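Local coordinates for Ras GTPase-activating-like protein IQGAP3 (Homo sapiens, PDB 3ISU) that probably binds calmodulin and acts as a signalling scaffold of the IQGAP family, through a chain that includes this RGC domain, at residues L81-Q90 with V107-N115. Numbering follows the deposited sequence.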
loop_
_atom_site.group_PDB
_atom_site.type_symbol
_atom_site.label_atom_id
_atom_site.label_comp_id
_atom_site.label_asym_id
_atom_site.label_seq_id
_atom_site.Cartn_x
_atom_site.Cartn_y
_atom_site.Cartn_z
ATOM N N LEU A 81 -6.588 -1.227 -5.202
ATOM C CA LEU A 81 -5.459 -0.785 -6.023
ATOM C C LEU A 81 -5.532 -1.645 -7.294
ATOM O O LEU A 81 -5.725 -2.849 -7.203
ATOM C CB LEU A 81 -4.103 -1.063 -5.353
ATOM C CG LEU A 81 -3.333 -0.160 -4.388
ATOM C CD1 LEU A 81 -2.070 -0.882 -3.999
ATOM C CD2 LEU A 81 -2.972 1.166 -5.078
ATOM N N HIS A 82 -5.375 -1.016 -8.451
ATOM C CA HIS A 82 -5.306 -1.727 -9.709
ATOM C C HIS A 82 -3.910 -1.551 -10.291
ATOM O O HIS A 82 -3.407 -0.431 -10.450
ATOM C CB HIS A 82 -6.375 -1.206 -10.652
ATOM C CG HIS A 82 -7.758 -1.523 -10.196
ATOM N ND1 HIS A 82 -8.394 -2.699 -10.531
ATOM C CD2 HIS A 82 -8.625 -0.832 -9.412
ATOM C CE1 HIS A 82 -9.608 -2.703 -10.006
ATOM N NE2 HIS A 82 -9.766 -1.594 -9.304
ATOM N N TYR A 83 -3.287 -2.673 -10.603
ATOM C CA TYR A 83 -1.940 -2.655 -11.114
ATOM C C TYR A 83 -1.865 -1.775 -12.372
ATOM O O TYR A 83 -0.911 -1.003 -12.536
ATOM C CB TYR A 83 -1.536 -4.075 -11.419
ATOM C CG TYR A 83 -0.068 -4.258 -11.588
ATOM C CD1 TYR A 83 0.775 -4.466 -10.499
ATOM C CD2 TYR A 83 0.503 -4.138 -12.848
ATOM C CE1 TYR A 83 2.135 -4.646 -10.687
ATOM C CE2 TYR A 83 1.824 -4.284 -13.014
ATOM C CZ TYR A 83 2.635 -4.556 -11.959
ATOM O OH TYR A 83 3.965 -4.703 -12.236
ATOM N N GLN A 84 -2.890 -1.835 -13.225
ATOM C CA GLN A 84 -2.876 -1.067 -14.482
ATOM C C GLN A 84 -2.902 0.445 -14.236
ATOM O O GLN A 84 -2.257 1.225 -14.957
ATOM C CB GLN A 84 -4.013 -1.471 -15.399
ATOM C CG GLN A 84 -3.977 -0.751 -16.782
ATOM C CD GLN A 84 -2.727 -1.019 -17.641
ATOM O OE1 GLN A 84 -2.111 -2.115 -17.588
ATOM N NE2 GLN A 84 -2.322 0.005 -18.435
ATOM N N ASP A 85 -3.577 0.862 -13.164
ATOM C CA ASP A 85 -3.563 2.278 -12.754
ATOM C C ASP A 85 -2.154 2.715 -12.305
ATOM O O ASP A 85 -1.691 3.802 -12.644
ATOM C CB ASP A 85 -4.603 2.548 -11.642
ATOM C CG ASP A 85 -6.034 2.412 -12.118
ATOM O OD1 ASP A 85 -6.312 2.493 -13.314
ATOM O OD2 ASP A 85 -6.899 2.208 -11.280
ATOM N N LEU A 86 -1.460 1.877 -11.537
ATOM C CA LEU A 86 -0.098 2.149 -11.157
ATOM C C LEU A 86 0.834 2.224 -12.397
ATOM O O LEU A 86 1.703 3.089 -12.481
ATOM C CB LEU A 86 0.412 1.060 -10.216
ATOM C CG LEU A 86 -0.310 0.956 -8.871
ATOM C CD1 LEU A 86 0.269 -0.236 -8.108
ATOM C CD2 LEU A 86 -0.146 2.267 -8.090
ATOM N N LEU A 87 0.673 1.300 -13.323
ATOM C CA LEU A 87 1.455 1.359 -14.588
ATOM C C LEU A 87 1.163 2.639 -15.337
ATOM O O LEU A 87 2.060 3.222 -15.904
ATOM C CB LEU A 87 1.200 0.155 -15.484
ATOM C CG LEU A 87 1.665 -1.226 -15.009
ATOM C CD1 LEU A 87 1.461 -2.327 -16.087
ATOM C CD2 LEU A 87 3.173 -1.176 -14.567
ATOM N N GLN A 88 -0.081 3.090 -15.331
ATOM C CA GLN A 88 -0.424 4.340 -16.032
ATOM C C GLN A 88 0.258 5.551 -15.342
ATOM O O GLN A 88 0.807 6.439 -15.981
ATOM C CB GLN A 88 -1.923 4.514 -16.085
ATOM C CG GLN A 88 -2.454 5.797 -16.765
ATOM C CD GLN A 88 -2.117 5.850 -18.214
ATOM O OE1 GLN A 88 -2.069 4.803 -18.873
ATOM N NE2 GLN A 88 -1.887 7.074 -18.742
ATOM N N LEU A 89 0.249 5.565 -14.011
ATOM C CA LEU A 89 0.970 6.598 -13.281
ATOM C C LEU A 89 2.427 6.610 -13.641
ATOM O O LEU A 89 2.982 7.674 -13.959
ATOM C CB LEU A 89 0.786 6.419 -11.776
ATOM C CG LEU A 89 -0.604 6.798 -11.294
ATOM C CD1 LEU A 89 -0.678 6.560 -9.731
ATOM C CD2 LEU A 89 -1.014 8.262 -11.588
ATOM N N GLN A 90 3.031 5.429 -13.626
ATOM C CA GLN A 90 4.428 5.284 -13.900
ATOM C C GLN A 90 4.754 5.760 -15.342
ATOM O O GLN A 90 5.743 6.486 -15.565
ATOM C CB GLN A 90 4.845 3.841 -13.676
ATOM C CG GLN A 90 6.312 3.565 -13.900
ATOM C CD GLN A 90 6.633 2.100 -13.820
ATOM O OE1 GLN A 90 6.149 1.306 -14.616
ATOM N NE2 GLN A 90 7.485 1.734 -12.867
ATOM N N VAL A 107 5.245 5.225 -6.433
ATOM C CA VAL A 107 4.629 4.362 -7.420
ATOM C C VAL A 107 5.609 3.265 -7.866
ATOM O O VAL A 107 5.247 2.088 -7.910
ATOM C CB VAL A 107 4.106 5.204 -8.631
ATOM C CG1 VAL A 107 3.684 4.286 -9.785
ATOM C CG2 VAL A 107 2.924 6.087 -8.225
ATOM N N ASN A 108 6.865 3.608 -8.209
ATOM C CA ASN A 108 7.790 2.596 -8.678
ATOM C C ASN A 108 8.018 1.495 -7.652
ATOM O O ASN A 108 8.042 0.311 -7.998
ATOM C CB ASN A 108 9.145 3.223 -9.038
ATOM C CG ASN A 108 9.090 4.033 -10.330
ATOM O OD1 ASN A 108 8.173 3.852 -11.110
ATOM N ND2 ASN A 108 10.077 4.910 -10.557
ATOM N N LEU A 109 8.202 1.886 -6.391
ATOM C CA LEU A 109 8.524 0.903 -5.383
ATOM C C LEU A 109 7.297 0.095 -4.918
ATOM O O LEU A 109 7.443 -1.098 -4.537
ATOM C CB LEU A 109 9.340 1.516 -4.245
ATOM C CG LEU A 109 10.793 1.814 -4.662
ATOM C CD1 LEU A 109 11.447 2.689 -3.601
ATOM C CD2 LEU A 109 11.584 0.552 -4.915
ATOM N N LEU A 110 6.115 0.684 -5.035
ATOM C CA LEU A 110 4.868 -0.077 -4.836
ATOM C C LEU A 110 4.707 -1.118 -5.902
ATOM O O LEU A 110 4.431 -2.271 -5.598
ATOM C CB LEU A 110 3.656 0.826 -4.745
ATOM C CG LEU A 110 2.275 0.191 -4.508
ATOM C CD1 LEU A 110 2.305 -0.698 -3.211
ATOM C CD2 LEU A 110 1.228 1.326 -4.472
ATOM N N ILE A 111 4.916 -0.737 -7.165
ATOM C CA ILE A 111 4.873 -1.720 -8.254
ATOM C C ILE A 111 5.842 -2.879 -7.983
ATOM O O ILE A 111 5.488 -4.078 -8.155
ATOM C CB ILE A 111 5.158 -1.061 -9.626
ATOM C CG1 ILE A 111 3.980 -0.190 -10.013
ATOM C CG2 ILE A 111 5.461 -2.132 -10.686
ATOM C CD1 ILE A 111 4.261 0.760 -11.233
ATOM N N PHE A 112 7.070 -2.546 -7.588
ATOM C CA PHE A 112 8.079 -3.545 -7.277
ATOM C C PHE A 112 7.653 -4.458 -6.131
ATOM O O PHE A 112 7.715 -5.665 -6.258
ATOM C CB PHE A 112 9.378 -2.858 -6.958
ATOM C CG PHE A 112 10.501 -3.806 -6.609
ATOM C CD1 PHE A 112 10.961 -4.714 -7.534
ATOM C CD2 PHE A 112 11.108 -3.744 -5.370
ATOM C CE1 PHE A 112 12.032 -5.574 -7.219
ATOM C CE2 PHE A 112 12.167 -4.595 -5.045
ATOM C CZ PHE A 112 12.615 -5.504 -5.973
ATOM N N LEU A 113 7.124 -3.895 -5.057
ATOM C CA LEU A 113 6.622 -4.726 -3.953
ATOM C C LEU A 113 5.468 -5.669 -4.344
ATOM O O LEU A 113 5.516 -6.872 -4.028
ATOM C CB LEU A 113 6.170 -3.848 -2.800
ATOM C CG LEU A 113 5.825 -4.539 -1.468
ATOM C CD1 LEU A 113 7.056 -5.135 -0.782
ATOM C CD2 LEU A 113 5.148 -3.480 -0.539
ATOM N N LEU A 114 4.460 -5.144 -5.035
ATOM C CA LEU A 114 3.392 -5.967 -5.576
ATOM C C LEU A 114 3.915 -7.094 -6.505
ATOM O O LEU A 114 3.515 -8.257 -6.344
ATOM C CB LEU A 114 2.339 -5.125 -6.286
ATOM C CG LEU A 114 1.565 -4.125 -5.427
ATOM C CD1 LEU A 114 0.634 -3.324 -6.354
ATOM C CD2 LEU A 114 0.774 -4.774 -4.327
ATOM N N ASN A 115 4.832 -6.771 -7.396
ATOM C CA ASN A 115 5.487 -7.775 -8.264
ATOM C C ASN A 115 6.181 -8.904 -7.491
ATOM O O ASN A 115 6.015 -10.083 -7.814
ATOM C CB ASN A 115 6.601 -7.155 -9.124
ATOM C CG ASN A 115 6.081 -6.300 -10.275
ATOM O OD1 ASN A 115 4.887 -6.305 -10.574
ATOM N ND2 ASN A 115 6.997 -5.577 -10.946
#
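Ile111 packs against helix 83-90 as a knob into the hole made by Tyr83, Leu86, Leu87 and Gln90. Its two branches divide the work. CG1, anti to the carbonyl carbon (chi1 -70°), carries CD1 in among Leu86, Leu87 and Gln90, with CG1 3.8 Å from Leu86 CB; CG2 turns to Tyr83 instead and lies 3.9 Å from its CZ, approaching the ring obliquely. Deeper in the interface Leu86 crosses Leu110 and Leu114 at about right angles, its CD1 3.6 Å from CD1 of Leu114, while Leu81, near the end of its strand, meets Leu110 tip to tip. The pair is an antiparallel but inclined helix packing, the axes of helix 83-90 and helix 107-115 passing 9.8 Å apart with their directions 144° from each other, and it joins the helix that follows the last strand of the four-stranded antiparallel sheet to the C-terminal helix 107-119. Met97, from the smaller sheet, touches Leu81, Leu86 and Leu89 and extends the apolar layer.

Two polar side-chain pairs flank the knob along the helices. With CG anti to the backbone N (chi1 -164°), the Tyr83 ring swings toward helix 107-115 and brings OH to Asn115 OD1; at 2.5 Å this hydrogen bond, donated by the hydroxyl, is unusually short, so its exact length is doubtful. The oxygen arrives at the ring's edge, near its plane. In the second pair the extended chain of Gln90 reaches over Ile111 CD1, and its NE2 gives a nearly straight bond of 2.8 Å to Asn108 OD1. This acceptor lies in the Gln90 amide plane, yet the donor sits above the Asn108 carbonyl plane, the two amides being inclined to each other. Replacing Gln90 with an alanine would probably leave Asn108 OD1 without this donor and uncover one side of Ile111 CD1.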